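3-methyladenine DNA glycosylase (Helicobacter pylori, PDB 1PU6) excises 3-methyladenine from alkylated DNA, working as a helix-hairpin-helix glycosylase in base excision repair. Local coordinates at residues V118-E121 with W122-Q126; E165-D168 with E169-F173; I193-A196 with Q197-R201. All coordinates share one frame; numbering follows the deposited sequence.

Contact 1: residues V118-E121 with W122-Q126. Unlike the reference sequence in segment 118-121: R120 (reference Lys).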
loop_
_atom_site.group_PDB
_atom_site.type_symbol
_atom_site.label_atom_id
_atom_site.label_comp_id
_atom_site.label_asym_id
_atom_site.label_seq_id
_atom_site.Cartn_x
_atom_site.Cartn_y
_atom_site.Cartn_z
ATOM N N VAL A 118 -4.967 1.825 14.620
ATOM C CA VAL A 118 -5.774 2.279 13.493
ATOM C C VAL A 118 -6.704 1.164 12.950
ATOM O O VAL A 118 -6.354 -0.026 12.980
ATOM C CB VAL A 118 -4.883 2.884 12.367
ATOM C CG1 VAL A 118 -4.047 1.846 11.734
ATOM C CG2 VAL A 118 -5.742 3.685 11.353
ATOM N N THR A 119 -7.895 1.578 12.503
ATOM C CA THR A 119 -8.819 0.694 11.808
ATOM C C THR A 119 -9.051 1.180 10.377
ATOM O O THR A 119 -8.860 2.386 10.056
ATOM C CB THR A 119 -10.181 0.604 12.474
ATOM O OG1 THR A 119 -10.802 1.900 12.461
ATOM C CG2 THR A 119 -10.069 0.218 13.910
ATOM N N ARG A 120 -9.459 0.267 9.515
ATOM C CA ARG A 120 -9.781 0.648 8.146
ATOM C C ARG A 120 -10.843 1.784 8.097
ATOM O O ARG A 120 -10.714 2.724 7.288
ATOM C CB ARG A 120 -10.288 -0.571 7.410
ATOM C CG ARG A 120 -10.455 -0.285 5.939
ATOM C CD ARG A 120 -11.396 -1.224 5.314
ATOM N NE ARG A 120 -11.042 -1.544 3.928
ATOM C CZ ARG A 120 -11.901 -1.944 3.003
ATOM N NH1 ARG A 120 -13.236 -1.993 3.257
ATOM N NH2 ARG A 120 -11.418 -2.306 1.788
ATOM N N GLU A 121 -11.866 1.690 8.945
ATOM C CA GLU A 121 -12.944 2.688 8.869
ATOM C C GLU A 121 -12.455 4.077 9.294
ATOM O O GLU A 121 -12.927 5.098 8.740
ATOM C CB GLU A 121 -14.133 2.205 9.704
ATOM C CG GLU A 121 -14.779 0.945 9.090
ATOM C CD GLU A 121 -13.958 -0.359 9.359
ATOM O OE1 GLU A 121 -14.031 -1.296 8.484
ATOM O OE2 GLU A 121 -13.192 -0.488 10.402
ATOM N N TRP A 122 -11.526 4.126 10.260
ATOM C CA TRP A 122 -10.930 5.407 10.616
ATOM C C TRP A 122 -10.226 6.043 9.367
ATOM O O TRP A 122 -10.399 7.235 9.042
ATOM C CB TRP A 122 -9.929 5.186 11.770
ATOM C CG TRP A 122 -9.432 6.531 12.316
ATOM C CD1 TRP A 122 -9.946 7.223 13.412
ATOM C CD2 TRP A 122 -8.334 7.322 11.815
ATOM N NE1 TRP A 122 -9.281 8.425 13.555
ATOM C CE2 TRP A 122 -8.239 8.477 12.644
ATOM C CE3 TRP A 122 -7.406 7.153 10.767
ATOM C CZ2 TRP A 122 -7.275 9.516 12.403
ATOM C CZ3 TRP A 122 -6.411 8.167 10.567
ATOM C CH2 TRP A 122 -6.395 9.336 11.373
ATOM N N LEU A 123 -9.495 5.230 8.622
ATOM C CA LEU A 123 -8.756 5.766 7.413
ATOM C C LEU A 123 -9.761 6.230 6.313
ATOM O O LEU A 123 -9.566 7.300 5.684
ATOM C CB LEU A 123 -7.836 4.692 6.857
ATOM C CG LEU A 123 -6.605 4.458 7.755
ATOM C CD1 LEU A 123 -5.913 3.137 7.314
ATOM C CD2 LEU A 123 -5.600 5.678 7.679
ATOM N N LEU A 124 -10.842 5.454 6.139
ATOM C CA LEU A 124 -11.851 5.829 5.134
ATOM C C LEU A 124 -12.594 7.122 5.502
ATOM O O LEU A 124 -13.144 7.805 4.601
ATOM C CB LEU A 124 -12.860 4.700 4.876
ATOM C CG LEU A 124 -12.169 3.484 4.242
ATOM C CD1 LEU A 124 -13.170 2.290 4.302
ATOM C CD2 LEU A 124 -11.670 3.727 2.785
ATOM N N ASP A 125 -12.622 7.471 6.794
ATOM C CA ASP A 125 -13.178 8.739 7.216
ATOM C C ASP A 125 -12.257 9.952 7.019
ATOM O O ASP A 125 -12.622 11.110 7.363
ATOM C CB ASP A 125 -13.625 8.637 8.688
ATOM C CG ASP A 125 -14.961 7.867 8.804
ATOM O OD1 ASP A 125 -15.264 7.313 9.890
ATOM O OD2 ASP A 125 -15.731 7.808 7.824
ATOM N N GLN A 126 -11.072 9.719 6.462
ATOM C CA GLN A 126 -10.144 10.798 6.131
ATOM C C GLN A 126 -10.424 11.176 4.652
ATOM O O GLN A 126 -10.253 10.337 3.750
ATOM C CB GLN A 126 -8.689 10.330 6.322
ATOM C CG GLN A 126 -8.430 9.711 7.733
ATOM C CD GLN A 126 -8.937 10.610 8.858
ATOM O OE1 GLN A 126 -8.592 11.802 8.883
ATOM N NE2 GLN A 126 -9.689 10.048 9.832
#
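V118 CG2 fits between L123 and W122, meeting L123 CG at 3.8 Å and the indole of W122 obliquely at CE3, 3.9 Å away. With this methyl anti to the backbone N (chi1 68°, measured to CG1), the branch faces both partners. This is the tight side: V118 and L123 are buried, against helix 131-141. Helix 120-124 and helix 131-141 form the helix-hairpin-helix motif of the family. Q126 NE2 lies 3.4 Å above the W122 ring plane, over its centre, and donates to W122 O at 3.0 Å from above the carbonyl plane. Its amide is held against the ring while OE1 bonds to N103, and W122 NE1 bonds to D107.

The other side is exposed. T119, the N-cap, accepts from W122 N through OG1 at 3.2 Å (N-H...O angle 158°), and T119 O takes L123 N. Beyond lie E121 and D125, joined through the bond from D125 N to E121 O at 3.1 Å. R120 leaves this side: its CD passes 4.1 Å from L124 CD1 and its guanidinium salt-bridges D135 and D168. The cap thus faces solvent, while inward polar groups are bonded and D135 and D168 probably balance the R120 charge.

Contact 2: residues E165-D168 with E169-F173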
loop_
_atom_site.group_PDB
_atom_site.type_symbol
_atom_site.label_atom_id
_atom_site.label_comp_id
_atom_site.label_asym_id
_atom_site.label_seq_id
_atom_site.Cartn_x
_atom_site.Cartn_y
_atom_site.Cartn_z
ATOM N N GLU A 165 -16.287 -7.060 -9.530
ATOM C CA GLU A 165 -16.076 -5.625 -9.676
ATOM C C GLU A 165 -16.037 -4.904 -8.331
ATOM O O GLU A 165 -15.406 -3.841 -8.237
ATOM C CB GLU A 165 -17.144 -5.016 -10.601
ATOM C CG GLU A 165 -16.717 -5.017 -12.069
ATOM C CD GLU A 165 -17.707 -5.699 -12.989
ATOM O OE1 GLU A 165 -17.616 -6.938 -13.117
ATOM O OE2 GLU A 165 -18.555 -4.988 -13.601
ATOM N N ASP A 166 -16.662 -5.463 -7.286
ATOM C CA ASP A 166 -16.728 -4.770 -6.014
ATOM C C ASP A 166 -15.437 -4.943 -5.226
ATOM O O ASP A 166 -14.978 -6.091 -5.056
ATOM C CB ASP A 166 -17.899 -5.303 -5.210
ATOM C CG ASP A 166 -18.002 -4.666 -3.868
ATOM O OD1 ASP A 166 -18.571 -3.535 -3.777
ATOM O OD2 ASP A 166 -17.527 -5.217 -2.841
ATOM N N TYR A 167 -14.872 -3.833 -4.731
ATOM C CA TYR A 167 -13.551 -3.910 -4.051
ATOM C C TYR A 167 -13.570 -4.927 -2.898
ATOM O O TYR A 167 -12.668 -5.750 -2.814
ATOM C CB TYR A 167 -13.102 -2.499 -3.522
ATOM C CG TYR A 167 -11.733 -2.490 -2.886
ATOM C CD1 TYR A 167 -10.632 -1.926 -3.570
ATOM C CD2 TYR A 167 -11.522 -3.086 -1.641
ATOM C CE1 TYR A 167 -9.363 -1.942 -3.016
ATOM C CE2 TYR A 167 -10.286 -3.156 -1.101
ATOM C CZ TYR A 167 -9.202 -2.563 -1.769
ATOM O OH TYR A 167 -7.947 -2.650 -1.185
ATOM N N ASP A 168 -14.540 -4.857 -1.981
ATOM C CA ASP A 168 -14.467 -5.697 -0.768
ATOM C C ASP A 168 -14.651 -7.199 -1.051
ATOM O O ASP A 168 -14.100 -8.078 -0.362
ATOM C CB ASP A 168 -15.492 -5.279 0.281
ATOM C CG ASP A 168 -15.170 -3.905 0.907
ATOM O OD1 ASP A 168 -16.087 -3.251 1.479
ATOM O OD2 ASP A 168 -14.064 -3.373 0.851
ATOM N N GLU A 169 -15.443 -7.493 -2.073
ATOM C CA GLU A 169 -15.648 -8.886 -2.497
ATOM C C GLU A 169 -14.441 -9.453 -3.233
ATOM O O GLU A 169 -14.085 -10.590 -3.025
ATOM C CB GLU A 169 -16.895 -8.950 -3.384
ATOM C CG GLU A 169 -18.137 -8.618 -2.532
ATOM C CD GLU A 169 -19.447 -8.677 -3.315
ATOM O OE1 GLU A 169 -20.506 -8.243 -2.757
ATOM O OE2 GLU A 169 -19.444 -9.192 -4.456
ATOM N N LEU A 170 -13.769 -8.606 -4.009
ATOM C CA LEU A 170 -12.526 -8.978 -4.676
ATOM C C LEU A 170 -11.430 -9.260 -3.616
ATOM O O LEU A 170 -10.708 -10.259 -3.647
ATOM C CB LEU A 170 -12.118 -7.805 -5.550
ATOM C CG LEU A 170 -11.218 -7.996 -6.751
ATOM C CD1 LEU A 170 -10.395 -6.773 -7.174
ATOM C CD2 LEU A 170 -10.831 -9.349 -7.347
ATOM N N GLN A 171 -11.329 -8.351 -2.646
ATOM C CA GLN A 171 -10.447 -8.582 -1.510
ATOM C C GLN A 171 -10.768 -9.904 -0.733
ATOM O O GLN A 171 -9.866 -10.663 -0.337
ATOM C CB GLN A 171 -10.537 -7.410 -0.565
ATOM C CG GLN A 171 -9.739 -7.556 0.686
ATOM C CD GLN A 171 -9.768 -6.240 1.447
ATOM O OE1 GLN A 171 -10.848 -5.832 1.909
ATOM N NE2 GLN A 171 -8.620 -5.551 1.523
ATOM N N HIS A 172 -12.050 -10.141 -0.457
ATOM C CA HIS A 172 -12.400 -11.323 0.299
ATOM C C HIS A 172 -12.077 -12.587 -0.474
ATOM O O HIS A 172 -11.604 -13.567 0.114
ATOM C CB HIS A 172 -13.914 -11.332 0.654
ATOM C CG HIS A 172 -14.277 -12.406 1.662
ATOM N ND1 HIS A 172 -15.466 -13.104 1.616
ATOM C CD2 HIS A 172 -13.620 -12.866 2.757
ATOM C CE1 HIS A 172 -15.520 -13.969 2.620
ATOM N NE2 HIS A 172 -14.400 -13.869 3.310
ATOM N N PHE A 173 -12.283 -12.569 -1.802
ATOM C CA PHE A 173 -11.865 -13.703 -2.625
ATOM C C PHE A 173 -10.375 -13.968 -2.428
ATOM O O PHE A 173 -9.943 -15.134 -2.216
ATOM C CB PHE A 173 -12.088 -13.413 -4.153
ATOM C CG PHE A 173 -11.444 -14.467 -5.050
ATOM C CD1 PHE A 173 -10.126 -14.301 -5.518
ATOM C CD2 PHE A 173 -12.131 -15.657 -5.381
ATOM C CE1 PHE A 173 -9.532 -15.242 -6.323
ATOM C CE2 PHE A 173 -11.503 -16.632 -6.199
ATOM C CZ PHE A 173 -10.204 -16.423 -6.645
HETATM O O HOH W 1 -13.090 -7.446 2.182
#
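At the N-capped start of helix 167-179 the Y167 ring and the Q171 amide stand nearly perpendicular, their planes 87° apart, and the amide meets the ring at its edge: Q171 NE2 lies near the ring plane, 3.9 Å from Y167 CE2. The Q171 amide also runs alongside the D168 carboxylate. Those two groups point the same way with planes only 3° apart, and D168 OD2 lies 4.2 Å from Q171 OE1.

The cap is D166, whose OD2 accepts from E169 N at 3.2 Å, using its anti lone pair. With CG anti to the backbone N (chi1 178°), the D166 carboxylate turns back over the helix start. The same oxygen comes within 4.2 Å of E169 OE1, a like-charge approach on the exposed side that the dipole of the helix end may partly offset. On the inner side, D135 is the common partner of Y167 OH and Q171 NE2, which fixes the tyrosine and the amide together; Q171 NE2 also bonds to M147 O. D168 carries salt bridges to R120 and K131, joining this helix start to the helix-hairpin-helix region. Water 1 links the Q171 side chain to the backbone, donating to Q171 OE1 at 2.8 Å and to D168 O at 2.8 Å.

Contact 3: residues I193-A196 with Q197-R201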
loop_
_atom_site.group_PDB
_atom_site.type_symbol
_atom_site.label_atom_id
_atom_site.label_comp_id
_atom_site.label_asym_id
_atom_site.label_seq_id
_atom_site.Cartn_x
_atom_site.Cartn_y
_atom_site.Cartn_z
ATOM N N ILE A 193 7.620 -16.402 7.671
ATOM C CA ILE A 193 6.939 -15.094 7.605
ATOM C C ILE A 193 5.521 -15.122 8.167
ATOM O O ILE A 193 4.846 -16.154 8.200
ATOM C CB ILE A 193 6.990 -14.415 6.183
ATOM C CG1 ILE A 193 5.984 -15.068 5.197
ATOM C CG2 ILE A 193 8.456 -14.322 5.588
ATOM C CD1 ILE A 193 5.951 -14.381 3.752
ATOM N N SER A 194 5.072 -13.969 8.650
ATOM C CA SER A 194 3.697 -13.787 9.073
ATOM C C SER A 194 2.687 -13.717 7.923
ATOM O O SER A 194 3.028 -13.444 6.747
ATOM C CB SER A 194 3.595 -12.473 9.867
ATOM O OG SER A 194 3.740 -11.333 9.007
ATOM N N LEU A 195 1.434 -13.950 8.254
ATOM C CA LEU A 195 0.353 -13.804 7.283
ATOM C C LEU A 195 0.294 -12.368 6.726
ATOM O O LEU A 195 0.073 -12.189 5.540
ATOM C CB LEU A 195 -0.983 -14.191 7.955
ATOM C CG LEU A 195 -2.216 -14.026 7.079
ATOM C CD1 LEU A 195 -2.070 -14.831 5.782
ATOM C CD2 LEU A 195 -3.487 -14.407 7.882
ATOM N N ALA A 196 0.492 -11.345 7.551
ATOM C CA ALA A 196 0.558 -9.981 6.983
ATOM C C ALA A 196 1.661 -9.816 5.901
ATOM O O ALA A 196 1.425 -9.204 4.832
ATOM C CB ALA A 196 0.733 -8.955 8.073
ATOM N N GLN A 197 2.858 -10.324 6.168
ATOM C CA GLN A 197 3.931 -10.214 5.150
ATOM C C GLN A 197 3.581 -11.040 3.915
ATOM O O GLN A 197 3.942 -10.658 2.783
ATOM C CB GLN A 197 5.257 -10.666 5.749
ATOM C CG GLN A 197 6.432 -10.312 4.808
ATOM C CD GLN A 197 7.790 -10.738 5.365
ATOM O OE1 GLN A 197 7.929 -11.067 6.559
ATOM N NE2 GLN A 197 8.793 -10.698 4.510
ATOM N N LEU A 198 2.957 -12.212 4.117
ATOM C CA LEU A 198 2.491 -12.991 2.981
ATOM C C LEU A 198 1.533 -12.145 2.068
ATOM O O LEU A 198 1.699 -12.108 0.851
ATOM C CB LEU A 198 1.830 -14.308 3.445
ATOM C CG LEU A 198 1.417 -15.273 2.347
ATOM C CD1 LEU A 198 1.397 -16.777 2.991
ATOM C CD2 LEU A 198 0.052 -14.941 1.798
ATOM N N TYR A 199 0.541 -11.466 2.665
ATOM C CA TYR A 199 -0.371 -10.648 1.840
ATOM C C TYR A 199 0.392 -9.479 1.141
ATOM O O TYR A 199 0.095 -9.141 -0.020
ATOM C CB TYR A 199 -1.479 -10.074 2.744
ATOM C CG TYR A 199 -2.556 -11.029 3.186
ATOM C CD1 TYR A 199 -3.218 -10.818 4.392
ATOM C CD2 TYR A 199 -2.996 -12.066 2.380
ATOM C CE1 TYR A 199 -4.249 -11.645 4.827
ATOM C CE2 TYR A 199 -4.070 -12.930 2.804
ATOM C CZ TYR A 199 -4.688 -12.685 4.031
ATOM O OH TYR A 199 -5.746 -13.499 4.487
ATOM N N ALA A 200 1.382 -8.900 1.837
ATOM C CA ALA A 200 2.225 -7.833 1.237
ATOM C C ALA A 200 2.878 -8.327 -0.037
ATOM O O ALA A 200 2.850 -7.640 -1.098
ATOM C CB ALA A 200 3.288 -7.367 2.270
ATOM N N ARG A 201 3.451 -9.527 0.042
ATOM C CA ARG A 201 4.165 -10.093 -1.117
ATOM C C ARG A 201 3.175 -10.546 -2.206
ATOM O O ARG A 201 3.475 -10.429 -3.399
ATOM C CB ARG A 201 5.049 -11.240 -0.655
ATOM C CG ARG A 201 6.270 -10.774 0.211
ATOM C CD ARG A 201 7.147 -11.870 0.652
ATOM N NE ARG A 201 7.917 -12.376 -0.540
ATOM C CZ ARG A 201 9.080 -11.871 -0.954
ATOM N NH1 ARG A 201 9.695 -10.900 -0.320
ATOM N NH2 ARG A 201 9.687 -12.429 -2.036
HETATM O O HOH W 2 6.621 -11.530 8.959
#
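Q197 reaches back across the start of helix 195-203 to I193. Its CB lies 3.7 Å from S194 OG, and CG then carries the chain outward, fully extended (chi2 180°). CD comes to 3.7 Å from I193 CG2, which is met more closely still by OE1, at 3.4 Å. OE1 also accepts from water 2, and that water in turn takes the S194 N-H. At the other tip, NE2 bonds to A22 O.

S194 is the N-cap: its OG accepts from Q197 N at 3.1 Å, with a fairly straight N-H...O angle of 166°. A capping box would return a direct bond from the S194 N-H to the Q197 side chain; here water 2 carries that return link. I193 covers the same end from its other branch, CD1 resting 4.1 Å from L198 CB and reaching as far as R201 CD. The arginine head leads away to A22 O and to the carboxylated lysine at position 205.

On a different side of the helix, L195 CD1 makes a CH-pi contact over one face of the Y199 ring, 4.0 Å from its centroid and 18° off the normal. V178 of helix 167-179 touches both residues. Apolar packing thus holds the helix to its neighbour, S194 and water 2 close the helix start on itself, and the donors Q197 NE2 and R201 NH1 tie it through A22 O to the N-terminal part.

Contacts 1, 2 and 3 are three helix starts, each N-capped by a side chain, following one another along the chain. Contacts 1 and 2 touch although their centres are 18 Å apart: R120 NH1 and D168 OD2 form a salt bridge at 2.9 Å. D135, reached from both sides, makes this a shared polar junction. Contact 3 touches neither; its nearest atoms lie about 7 Å from contact 2 and about 12 Å from contact 1. Its tie to contact 2 runs through helix 167-179, whose later turns pack on L195, L198 and Y199. Contact 1 belongs to the helix-hairpin-helix, which in relatives grips the DNA backbone, so R120-D168 and D135 join contact 2 to a probable DNA-binding element.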